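Local coordinates for gamma-glutamyl-gamma-aminobutyraldehyde dehydrogenase (Burkholderia cenocepacia, PDB 4LIH), which probably oxidises gamma-glutamyl-gamma-aminobutyraldehyde to the corresponding acid with NAD(P)+, as a member of the aldehyde dehydrogenase family, at residues 52-57 and 113-118; 57-62 and 203-208; 308-313 and 433-438; 422-427 and 447-452. All blocks are in the same frame, centred on the assembly; numbering follows the deposited sequence.

The four contacts form two pairs. Interactions 1 and 2 have centres 11 Å apart, share A57 on strand 55-60 and alternate along the chain; they set the small antiparallel pair 44-48/55-60 against helices 106-117 and 206-218. Interactions 3 and 4, with centres 14 Å apart, also alternate, and helix 420-428, strand 435-439 and helix 443-452 follow one another through them; strand 435-439 lies in the mixed eight-stranded sheet. About 29 Å separates the centres of interactions 2 and 3, on opposite sides of the chain's centre. The pairs therefore sample two regions, the second running from the probable active-site loop outward to helix 443-452, which meets neighbouring subunits.

Interaction 1: residues 52-57 and 113-118; sequences DGRVLA and ETLDAG
L56 turns its CG away from its carbonyl carbon (chi1 -61°), L115 does the same on the facing helix, and the two side chains meet at a slant. R54 arrives differently: its CG sits between backbone N and carbonyl carbon, and a bend at chi3 (101°) turns the guanidinium over L115. The contact joins the bulged start of strand 55-60 to the C-terminal turn of helix 106-117; L56 and A57 both face C47 of strand 44-48, a classic beta bulge in this antiparallel pair. Across the segments the nearest CA atoms, of L56 and D116, are 7.8 Å apart, and no hydrogen bond crosses. L56 CD1 instead lies 3.6 Å from the backbone L115 O and 4.0 Å from L115 CB, while L56 CD2 reaches the same CB. L115 O is not left to this methyl alone, since it also takes a hydrogen bond from S49 OG. D116 adds its CA, 4.0 Å from L56 CD1; the D116 carboxylate turns to another partner, OD2 accepting from L206 N. R54, modelled in two conformations, has in the one described L115 CD2 over one guanidinium face, 3.6 Å from R54 NH1. In this conformer D52 holds that group, and its OD1 also closes an Asx turn by accepting from R54 N at 3.0 Å. R54 NE forms the salt bridge, 2.9 Å from D52 OD1, with the acceptor almost exactly in the guanidinium plane; R54 NE and R54 N approach that single oxygen from opposite faces of the carboxylate.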
loop_
_atom_site.group_PDB
_atom_site.type_symbol
_atom_site.label_atom_id
_atom_site.label_comp_id
_atom_site.label_asym_id
_atom_site.label_seq_id
_atom_site.Cartn_x
_atom_site.Cartn_y
_atom_site.Cartn_z
ATOM N N ASP A 52 -15.062 -47.112 -7.485
ATOM C CA ASP A 52 -15.359 -48.498 -7.841
ATOM C C ASP A 52 -14.975 -48.866 -9.258
ATOM O O ASP A 52 -15.307 -49.960 -9.723
ATOM C CB ASP A 52 -16.851 -48.769 -7.582
ATOM C CG ASP A 52 -17.776 -47.916 -8.435
ATOM O OD1 ASP A 52 -17.291 -47.084 -9.255
ATOM O OD2 ASP A 52 -19.011 -48.101 -8.275
ATOM N N GLY A 53 -14.259 -47.988 -9.956
ATOM C CA GLY A 53 -13.906 -48.240 -11.367
ATOM C C GLY A 53 -14.994 -48.014 -12.428
ATOM O O GLY A 53 -14.750 -48.261 -13.610
ATOM N N ARG A 54 -16.174 -47.537 -12.029
ATOM C CA ARG A 54 -17.263 -47.303 -12.984
ATOM C C ARG A 54 -16.839 -46.242 -14.002
ATOM O O ARG A 54 -16.174 -45.269 -13.648
ATOM C CB ARG A 54 -18.580 -46.909 -12.260
ATOM C CG ARG A 54 -18.621 -45.529 -11.583
ATOM C CD ARG A 54 -19.894 -45.264 -10.760
ATOM N NE ARG A 54 -19.703 -45.426 -9.321
ATOM C CZ ARG A 54 -20.480 -44.886 -8.376
ATOM N NH1 ARG A 54 -21.500 -44.096 -8.680
ATOM N NH2 ARG A 54 -20.209 -45.110 -7.101
ATOM N N VAL A 55 -17.205 -46.436 -15.271
ATOM C CA VAL A 55 -16.991 -45.405 -16.292
ATOM C C VAL A 55 -18.105 -44.387 -16.179
ATOM O O VAL A 55 -19.268 -44.685 -16.434
ATOM C CB VAL A 55 -16.937 -45.999 -17.714
ATOM C CG1 VAL A 55 -16.844 -44.892 -18.752
ATOM C CG2 VAL A 55 -15.741 -46.938 -17.846
ATOM N N LEU A 56 -17.769 -43.161 -15.796
ATOM C CA LEU A 56 -18.782 -42.152 -15.571
ATOM C C LEU A 56 -19.274 -41.532 -16.864
ATOM O O LEU A 56 -20.427 -41.172 -16.982
ATOM C CB LEU A 56 -18.216 -41.022 -14.712
ATOM C CG LEU A 56 -17.739 -41.468 -13.331
ATOM C CD1 LEU A 56 -16.857 -40.376 -12.773
ATOM C CD2 LEU A 56 -18.938 -41.772 -12.417
ATOM N N ALA A 57 -18.369 -41.382 -17.817
ATOM C CA ALA A 57 -18.653 -40.625 -19.020
ATOM C C ALA A 57 -17.504 -40.786 -19.985
ATOM O O ALA A 57 -16.371 -41.097 -19.566
ATOM C CB ALA A 57 -18.830 -39.159 -18.693
ATOM N N GLU A 113 -17.340 -33.927 -8.373
ATOM C CA GLU A 113 -15.976 -33.962 -7.829
ATOM C C GLU A 113 -15.669 -35.248 -7.074
ATOM O O GLU A 113 -14.555 -35.761 -7.165
ATOM C CB GLU A 113 -15.729 -32.765 -6.868
ATOM C CG GLU A 113 -14.254 -32.422 -6.579
ATOM C CD GLU A 113 -13.658 -31.566 -7.683
ATOM O OE1 GLU A 113 -13.987 -31.772 -8.857
ATOM O OE2 GLU A 113 -12.923 -30.634 -7.388
ATOM N N THR A 114 -16.641 -35.705 -6.289
ATOM C CA THR A 114 -16.533 -36.921 -5.459
ATOM C C THR A 114 -16.517 -38.159 -6.378
ATOM O O THR A 114 -15.698 -39.035 -6.192
ATOM C CB THR A 114 -17.702 -37.012 -4.442
ATOM O OG1 THR A 114 -17.524 -36.046 -3.385
ATOM C CG2 THR A 114 -17.833 -38.404 -3.849
ATOM N N LEU A 115 -17.388 -38.187 -7.393
ATOM C CA LEU A 115 -17.341 -39.281 -8.383
ATOM C C LEU A 115 -16.061 -39.362 -9.195
ATOM O O LEU A 115 -15.528 -40.448 -9.401
ATOM C CB LEU A 115 -18.515 -39.173 -9.368
ATOM C CG LEU A 115 -19.876 -39.369 -8.723
ATOM C CD1 LEU A 115 -20.979 -38.946 -9.713
ATOM C CD2 LEU A 115 -20.059 -40.798 -8.252
ATOM N N ASP A 116 -15.586 -38.200 -9.637
ATOM C CA ASP A 116 -14.469 -38.060 -10.570
ATOM C C ASP A 116 -13.129 -38.383 -9.889
ATOM O O ASP A 116 -12.273 -39.071 -10.456
ATOM C CB ASP A 116 -14.496 -36.603 -11.106
ATOM C CG ASP A 116 -13.780 -36.418 -12.443
ATOM O OD1 ASP A 116 -13.369 -37.444 -13.036
ATOM O OD2 ASP A 116 -13.645 -35.237 -12.909
ATOM N N ALA A 117 -12.961 -37.901 -8.656
ATOM C CA ALA A 117 -11.629 -37.887 -8.027
ATOM C C ALA A 117 -11.546 -38.680 -6.724
ATOM O O ALA A 117 -10.468 -38.771 -6.166
ATOM C CB ALA A 117 -11.207 -36.451 -7.786
ATOM N N GLY A 118 -12.681 -39.221 -6.253
ATOM C CA GLY A 118 -12.738 -40.120 -5.075
ATOM C C GLY A 118 -12.718 -39.412 -3.737
ATOM O O GLY A 118 -12.519 -40.032 -2.697
#

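Interaction 2: residues 57-62 and 203-208; sequences AKVADC and KSPLTA
V59 and P205 make one half of an entirely apolar contact, V59 and L206 the other. The two methyls of V59 divide the work. V59 CG1, anti to the backbone N (chi1 169°), lies 4.0 Å from P205 CB, whereas V59 CG2 stands 4.0 Å from L206 CD2. The proline ring's CG atom bridges the two, since P205 CG is 4.1 Å from V59 CG1 and equally far from V59 CG2; the forked side chain thus straddles that corner of the ring at a slant. The backbones stay well apart, with 7.8 Å between V59 CA and P205 CA. In the fold, strand 55-60 here lies against the beginning of helix 206-218, the helix of a beta-alpha-beta crossover between the parallel strands 195-199 and 225-227, as in a Rossmann-like domain. Polar ties run around this core, not through it: no hydrogen bond joins the two segments. On the strand side, V59 pairs through its backbone with F45, and its side chain also touches P229. On the helix side, T207 OG1 is bonded to E113 OE1, linking this turn to helix 106-117.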
loop_
_atom_site.group_PDB
_atom_site.type_symbol
_atom_site.label_atom_id
_atom_site.label_comp_id
_atom_site.label_asym_id
_atom_site.label_seq_id
_atom_site.Cartn_x
_atom_site.Cartn_y
_atom_site.Cartn_z
ATOM N N ALA A 57 -18.369 -41.382 -17.817
ATOM C CA ALA A 57 -18.653 -40.625 -19.020
ATOM C C ALA A 57 -17.504 -40.786 -19.985
ATOM O O ALA A 57 -16.371 -41.097 -19.566
ATOM C CB ALA A 57 -18.830 -39.159 -18.693
ATOM N N LYS A 58 -17.819 -40.625 -21.273
ATOM C CA LYS A 58 -16.775 -40.402 -22.271
ATOM C C LYS A 58 -16.550 -38.887 -22.390
ATOM O O LYS A 58 -17.490 -38.113 -22.621
ATOM C CB LYS A 58 -17.149 -41.031 -23.608
ATOM C CG LYS A 58 -17.126 -42.556 -23.553
ATOM C CD LYS A 58 -17.150 -43.201 -24.933
ATOM C CE LYS A 58 -17.227 -44.727 -24.866
ATOM N NZ LYS A 58 -15.882 -45.333 -24.625
ATOM N N VAL A 59 -15.301 -38.470 -22.248
ATOM C CA VAL A 59 -14.964 -37.066 -22.215
ATOM C C VAL A 59 -14.074 -36.732 -23.407
ATOM O O VAL A 59 -13.275 -37.544 -23.846
ATOM C CB VAL A 59 -14.278 -36.731 -20.881
ATOM C CG1 VAL A 59 -13.653 -35.324 -20.874
ATOM C CG2 VAL A 59 -15.292 -36.916 -19.747
ATOM N N ALA A 60 -14.256 -35.551 -23.956
ATOM C CA ALA A 60 -13.462 -35.113 -25.101
ATOM C C ALA A 60 -11.961 -35.306 -24.827
ATOM O O ALA A 60 -11.487 -34.872 -23.835
ATOM C CB ALA A 60 -13.763 -33.660 -25.410
ATOM N N ASP A 61 -11.244 -35.943 -25.746
ATOM C CA ASP A 61 -9.796 -36.043 -25.662
ATOM C C ASP A 61 -9.112 -35.075 -26.646
ATOM O O ASP A 61 -8.828 -35.435 -27.812
ATOM C CB ASP A 61 -9.349 -37.468 -25.922
ATOM C CG ASP A 61 -7.860 -37.623 -25.757
ATOM O OD1 ASP A 61 -7.326 -37.200 -24.709
ATOM O OD2 ASP A 61 -7.240 -38.161 -26.682
ATOM N N CYS A 62 -8.826 -33.851 -26.169
ATOM C CA CYS A 62 -8.364 -32.812 -27.065
ATOM C C CYS A 62 -6.937 -32.948 -27.525
ATOM O O CYS A 62 -6.049 -33.415 -26.814
ATOM C CB CYS A 62 -8.608 -31.405 -26.485
ATOM S SG CYS A 62 -10.381 -31.065 -26.322
ATOM N N LYS A 203 -7.447 -37.133 -15.193
ATOM C CA LYS A 203 -7.990 -37.825 -14.049
ATOM C C LYS A 203 -9.175 -37.096 -13.376
ATOM O O LYS A 203 -9.806 -37.668 -12.484
ATOM C CB LYS A 203 -6.913 -38.087 -13.009
ATOM C CG LYS A 203 -5.767 -38.962 -13.468
ATOM C CD LYS A 203 -4.874 -39.413 -12.319
ATOM C CE LYS A 203 -3.378 -39.497 -12.697
ATOM N NZ LYS A 203 -3.065 -40.676 -13.530
ATOM N N SER A 204 -9.466 -35.854 -13.779
ATOM C CA SER A 204 -10.571 -35.117 -13.153
ATOM C C SER A 204 -11.095 -33.963 -14.008
ATOM O O SER A 204 -10.933 -32.808 -13.654
ATOM C CB SER A 204 -10.071 -34.539 -11.829
ATOM O OG SER A 204 -8.920 -33.741 -12.036
ATOM N N PRO A 205 -11.697 -34.264 -15.141
ATOM C CA PRO A 205 -12.155 -33.244 -16.034
ATOM C C PRO A 205 -13.516 -32.630 -15.720
ATOM O O PRO A 205 -13.835 -31.595 -16.310
ATOM C CB PRO A 205 -12.281 -34.018 -17.348
ATOM C CG PRO A 205 -12.746 -35.350 -16.894
ATOM C CD PRO A 205 -11.873 -35.611 -15.734
ATOM N N LEU A 206 -14.350 -33.314 -14.928
ATOM C CA LEU A 206 -15.805 -33.010 -14.933
ATOM C C LEU A 206 -16.245 -31.633 -14.377
ATOM O O LEU A 206 -17.080 -30.942 -15.012
ATOM C CB LEU A 206 -16.627 -34.133 -14.258
ATOM C CG LEU A 206 -16.450 -35.556 -14.867
ATOM C CD1 LEU A 206 -17.331 -36.580 -14.178
ATOM C CD2 LEU A 206 -16.738 -35.505 -16.348
ATOM N N THR A 207 -15.752 -31.248 -13.208
ATOM C CA THR A 207 -16.169 -29.961 -12.625
ATOM C C THR A 207 -15.685 -28.783 -13.465
ATOM O O THR A 207 -16.376 -27.780 -13.555
ATOM C CB THR A 207 -15.819 -29.794 -11.120
ATOM O OG1 THR A 207 -14.411 -29.990 -10.873
ATOM C CG2 THR A 207 -16.633 -30.745 -10.293
ATOM N N ALA A 208 -14.506 -28.909 -14.079
ATOM C CA ALA A 208 -13.986 -27.882 -14.965
ATOM C C ALA A 208 -14.981 -27.622 -16.083
ATOM O O ALA A 208 -15.363 -26.477 -16.361
ATOM C CB ALA A 208 -12.661 -28.328 -15.571
#

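Interaction 3: residues 308-313 and 433-438; sequences MCTAGS and GLAAAV
This contact belongs to the probable active-site region of the aldehyde dehydrogenase fold: the loop 308-313, whose C309 fits the cysteine signature of the family, packs against the entry to strand 435-439. L434 joins this loop to the predicted site, since its side chain also comes within about 4 Å (nearest atoms) of that of E274, a predicted active-site residue. One methyl, L434 CD2, does most of the touching, meeting C309 CB at 3.5 Å and T310 CG2 at the same 3.5 Å. The latter is tighter than an ordinary carbon-carbon contact, and the two side chains cross at about a right angle. One residue on, A435 CB rests 4.0 Å from T310 CG2. A type I turn from M308 to A311, closed by A311 N to M308 O at 3.0 Å, places C309 and T310 side by side to receive the leucine. The threonine is split by its torsion (chi1 52°): CG2 lies beside the backbone N and serves the apolar contact, whereas OG1 is bonded to a sulfonate oxygen of a bound MES molecule, probably from the crystallisation liquor. C309 N holds another oxygen of the same sulfonate, a position consistent with the oxyanion hole of related enzymes. The turn thus spends carbon groups on L434 and A435 and polar ones on the anion, consistent with a polar pocket beside an apolar packing surface.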
loop_
_atom_site.group_PDB
_atom_site.type_symbol
_atom_site.label_atom_id
_atom_site.label_comp_id
_atom_site.label_asym_id
_atom_site.label_seq_id
_atom_site.Cartn_x
_atom_site.Cartn_y
_atom_site.Cartn_z
ATOM N N MET A 308 -2.130 -34.046 -1.219
ATOM C CA MET A 308 -2.129 -32.631 -0.863
ATOM C C MET A 308 -0.683 -32.209 -0.991
ATOM O O MET A 308 0.198 -32.789 -0.335
ATOM C CB MET A 308 -2.547 -32.423 0.570
ATOM C CG MET A 308 -4.024 -32.515 0.863
ATOM S SD MET A 308 -4.352 -31.853 2.520
ATOM C CE MET A 308 -3.556 -33.079 3.555
ATOM N N CYS A 309 -0.431 -31.196 -1.799
ATOM C CA CYS A 309 0.947 -30.780 -1.987
ATOM C C CYS A 309 1.568 -30.299 -0.646
ATOM O O CYS A 309 2.820 -30.456 -0.373
ATOM C CB CYS A 309 0.977 -29.683 -3.022
ATOM S SG CYS A 309 0.624 -30.280 -4.707
ATOM N N THR A 310 0.708 -29.659 0.155
ATOM C CA THR A 310 1.137 -29.112 1.478
ATOM C C THR A 310 0.981 -30.121 2.616
ATOM O O THR A 310 1.036 -29.729 3.791
ATOM C CB THR A 310 0.332 -27.887 1.949
ATOM O OG1 THR A 310 -1.085 -28.172 1.891
ATOM C CG2 THR A 310 0.660 -26.667 1.168
ATOM N N ALA A 311 0.843 -31.407 2.306
ATOM C CA ALA A 311 0.620 -32.400 3.369
ATOM C C ALA A 311 1.741 -32.313 4.442
ATOM O O ALA A 311 2.909 -32.170 4.108
ATOM C CB ALA A 311 0.558 -33.812 2.776
ATOM N N GLY A 312 1.364 -32.415 5.708
ATOM C CA GLY A 312 2.325 -32.419 6.835
ATOM C C GLY A 312 2.919 -33.833 6.926
ATOM O O GLY A 312 2.613 -34.579 7.826
ATOM N N SER A 313 3.797 -34.159 5.981
ATOM C CA SER A 313 4.231 -35.551 5.774
ATOM C C SER A 313 5.441 -35.906 6.605
ATOM O O SER A 313 5.834 -37.076 6.662
ATOM C CB SER A 313 4.536 -35.786 4.302
ATOM O OG SER A 313 5.396 -34.779 3.821
ATOM N N GLY A 433 9.779 -26.541 -0.230
ATOM C CA GLY A 433 9.551 -25.383 0.626
ATOM C C GLY A 433 8.152 -24.826 0.504
ATOM O O GLY A 433 7.971 -23.608 0.380
ATOM N N LEU A 434 7.167 -25.709 0.475
ATOM C CA LEU A 434 5.789 -25.257 0.279
ATOM C C LEU A 434 5.149 -24.747 1.584
ATOM O O LEU A 434 4.455 -23.724 1.596
ATOM C CB LEU A 434 4.950 -26.355 -0.393
ATOM C CG LEU A 434 3.576 -25.890 -0.905
ATOM C CD1 LEU A 434 3.800 -24.693 -1.836
ATOM C CD2 LEU A 434 2.735 -26.987 -1.591
ATOM N N ALA A 435 5.413 -25.446 2.687
ATOM C CA ALA A 435 4.805 -25.100 3.926
ATOM C C ALA A 435 5.551 -25.756 5.050
ATOM O O ALA A 435 6.410 -26.655 4.830
ATOM C CB ALA A 435 3.342 -25.500 3.916
ATOM N N ALA A 436 5.230 -25.272 6.247
ATOM C CA ALA A 436 5.787 -25.783 7.479
ATOM C C ALA A 436 4.886 -25.389 8.645
ATOM O O ALA A 436 4.032 -24.494 8.548
ATOM C CB ALA A 436 7.189 -25.212 7.653
ATOM N N ALA A 437 5.080 -26.044 9.777
ATOM C CA ALA A 437 4.376 -25.621 11.006
ATOM C C ALA A 437 5.176 -25.837 12.268
ATOM O O ALA A 437 6.096 -26.663 12.272
ATOM C CB ALA A 437 3.072 -26.366 11.100
ATOM N N VAL A 438 4.872 -25.044 13.318
ATOM C CA VAL A 438 5.470 -25.221 14.627
ATOM C C VAL A 438 4.397 -25.069 15.707
ATOM O O VAL A 438 3.488 -24.242 15.574
ATOM C CB VAL A 438 6.682 -24.281 14.902
ATOM C CG1 VAL A 438 6.313 -22.800 14.752
ATOM C CG2 VAL A 438 7.304 -24.645 16.232
#

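Interaction 4: residues 422-427 and 447-452; sequences EAVRIA and HDVSRR
Between residues 422-427 and 447-452 the nearest CA atoms, of V424 and V449, are 7.2 Å apart, and no hydrogen bond joins the segments. V424 points its side chain at the other helix and meets two residues one turn apart. Its CG2 lies 4.1 Å from V449 CG1, the two side chains running antiparallel alongside one another. V424 also lies over one face of the R452 guanidinium, with CG2 4.1 Å from the plane, above its centre, and V424 CB is 4.0 Å from R452 NH2. A bend at chi3 (65°) turns the arginine across V424, nearly at right angles. The charge of R452 is met mainly by D421, in a salt bridge from R452 NH2 to D421 OD1, with a long, weak one from R452 NH1 to D448 OD2 (3.4 Å), D448 having two conformers. Neighbouring subunits lie close to helix 443-452: R451 donates to the backbone oxygens of H155 and L157 of the second subunit, and H447 meets H447 of the fourth. V449 CG1 also packs on V438 CB of strand 435-439. That strand, helix 443-452 and the parallel strand 457-460 form a beta-alpha-beta crossover, and helix 420-428 packs alongside it as in an alpha/beta domain.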
loop_
_atom_site.group_PDB
_atom_site.type_symbol
_atom_site.label_atom_id
_atom_site.label_comp_id
_atom_site.label_asym_id
_atom_site.label_seq_id
_atom_site.Cartn_x
_atom_site.Cartn_y
_atom_site.Cartn_z
ATOM N N GLU A 422 17.900 -28.309 16.105
ATOM C CA GLU A 422 17.916 -29.560 15.342
ATOM C C GLU A 422 16.626 -29.699 14.515
ATOM O O GLU A 422 16.679 -30.111 13.357
ATOM C CB GLU A 422 18.018 -30.743 16.306
ATOM C CG GLU A 422 17.927 -32.104 15.672
ATOM C CD GLU A 422 17.965 -33.247 16.676
ATOM O OE1 GLU A 422 17.808 -33.050 17.898
ATOM O OE2 GLU A 422 18.148 -34.384 16.217
ATOM N N ALA A 423 15.474 -29.381 15.115
ATOM C CA ALA A 423 14.185 -29.572 14.396
ATOM C C ALA A 423 14.150 -28.625 13.209
ATOM O O ALA A 423 13.642 -28.975 12.117
ATOM C CB ALA A 423 12.993 -29.343 15.295
ATOM N N VAL A 424 14.647 -27.425 13.432
ATOM C CA VAL A 424 14.689 -26.434 12.353
ATOM C C VAL A 424 15.620 -26.898 11.231
ATOM O O VAL A 424 15.264 -26.800 10.043
ATOM C CB VAL A 424 15.026 -25.015 12.842
ATOM C CG1 VAL A 424 15.307 -24.092 11.648
ATOM C CG2 VAL A 424 13.899 -24.450 13.692
ATOM N N ARG A 425 16.797 -27.414 11.598
ATOM C CA ARG A 425 17.744 -27.927 10.616
ATOM C C ARG A 425 17.122 -29.062 9.788
ATOM O O ARG A 425 17.198 -29.042 8.574
ATOM C CB ARG A 425 19.052 -28.379 11.286
ATOM C CG ARG A 425 19.897 -27.221 11.811
ATOM C CD ARG A 425 21.251 -27.655 12.337
ATOM N NE ARG A 425 21.197 -28.915 13.071
ATOM C CZ ARG A 425 21.320 -29.028 14.386
ATOM N NH1 ARG A 425 21.480 -27.959 15.137
ATOM N NH2 ARG A 425 21.277 -30.216 14.946
ATOM N N ILE A 426 16.464 -30.015 10.443
ATOM C CA ILE A 426 15.779 -31.113 9.731
ATOM C C ILE A 426 14.642 -30.562 8.832
ATOM O O ILE A 426 14.511 -30.941 7.669
ATOM C CB ILE A 426 15.232 -32.162 10.741
ATOM C CG1 ILE A 426 16.400 -32.868 11.470
ATOM C CG2 ILE A 426 14.334 -33.177 10.034
ATOM C CD1 ILE A 426 15.934 -33.693 12.661
ATOM N N ALA A 427 13.855 -29.636 9.381
ATOM C CA ALA A 427 12.733 -29.052 8.658
ATOM C C ALA A 427 13.237 -28.459 7.351
ATOM O O ALA A 427 12.682 -28.765 6.302
ATOM C CB ALA A 427 12.051 -27.993 9.487
ATOM N N HIS A 447 7.651 -16.957 17.114
ATOM C CA HIS A 447 8.098 -16.023 16.095
ATOM C C HIS A 447 9.468 -16.347 15.553
ATOM O O HIS A 447 9.689 -16.201 14.347
ATOM C CB HIS A 447 8.045 -14.581 16.591
ATOM C CG HIS A 447 6.653 -14.069 16.784
ATOM N ND1 HIS A 447 5.874 -13.620 15.747
ATOM C CD2 HIS A 447 5.917 -13.904 17.904
ATOM C CE1 HIS A 447 4.700 -13.236 16.206
ATOM N NE2 HIS A 447 4.705 -13.397 17.523
ATOM N N ASP A 448 10.374 -16.816 16.399
ATOM C CA ASP A 448 11.727 -17.072 15.947
ATOM C C ASP A 448 11.796 -18.285 15.028
ATOM O O ASP A 448 12.465 -18.228 14.009
ATOM C CB ASP A 448 12.680 -17.252 17.121
ATOM C CG ASP A 448 14.108 -17.258 16.693
ATOM O OD1 ASP A 448 14.461 -16.460 15.808
ATOM O OD2 ASP A 448 14.892 -18.076 17.213
ATOM N N VAL A 449 11.119 -19.374 15.398
ATOM C CA VAL A 449 11.056 -20.576 14.554
ATOM C C VAL A 449 10.282 -20.287 13.258
ATOM O O VAL A 449 10.698 -20.720 12.165
ATOM C CB VAL A 449 10.452 -21.790 15.302
ATOM C CG1 VAL A 449 10.145 -22.935 14.343
ATOM C CG2 VAL A 449 11.389 -22.331 16.354
ATOM N N SER A 450 9.155 -19.602 13.353
ATOM C CA SER A 450 8.358 -19.296 12.138
ATOM C C SER A 450 9.168 -18.473 11.108
ATOM O O SER A 450 9.049 -18.728 9.904
ATOM C CB SER A 450 6.979 -18.642 12.450
ATOM O OG SER A 450 7.086 -17.324 12.982
ATOM N N ARG A 451 10.021 -17.557 11.583
ATOM C CA ARG A 451 10.899 -16.785 10.692
ATOM C C ARG A 451 11.944 -17.670 10.013
ATOM O O ARG A 451 12.329 -17.432 8.886
ATOM C CB ARG A 451 11.632 -15.694 11.435
ATOM C CG ARG A 451 10.784 -14.487 11.769
ATOM C CD ARG A 451 11.381 -13.681 12.917
ATOM N NE ARG A 451 10.814 -12.336 12.927
ATOM C CZ ARG A 451 11.360 -11.285 13.523
ATOM N NH1 ARG A 451 12.444 -11.431 14.276
ATOM N NH2 ARG A 451 10.769 -10.082 13.413
ATOM N N ARG A 452 12.434 -18.666 10.748
ATOM C CA ARG A 452 13.516 -19.484 10.267
ATOM C C ARG A 452 13.113 -20.602 9.304
ATOM O O ARG A 452 13.977 -21.098 8.613
ATOM C CB ARG A 452 14.276 -20.081 11.454
ATOM C CG ARG A 452 15.058 -19.032 12.166
ATOM C CD ARG A 452 15.455 -19.469 13.542
ATOM N NE ARG A 452 16.376 -20.598 13.590
ATOM C CZ ARG A 452 16.545 -21.328 14.700
ATOM N NH1 ARG A 452 15.854 -21.054 15.802
ATOM N NH2 ARG A 452 17.357 -22.336 14.707
#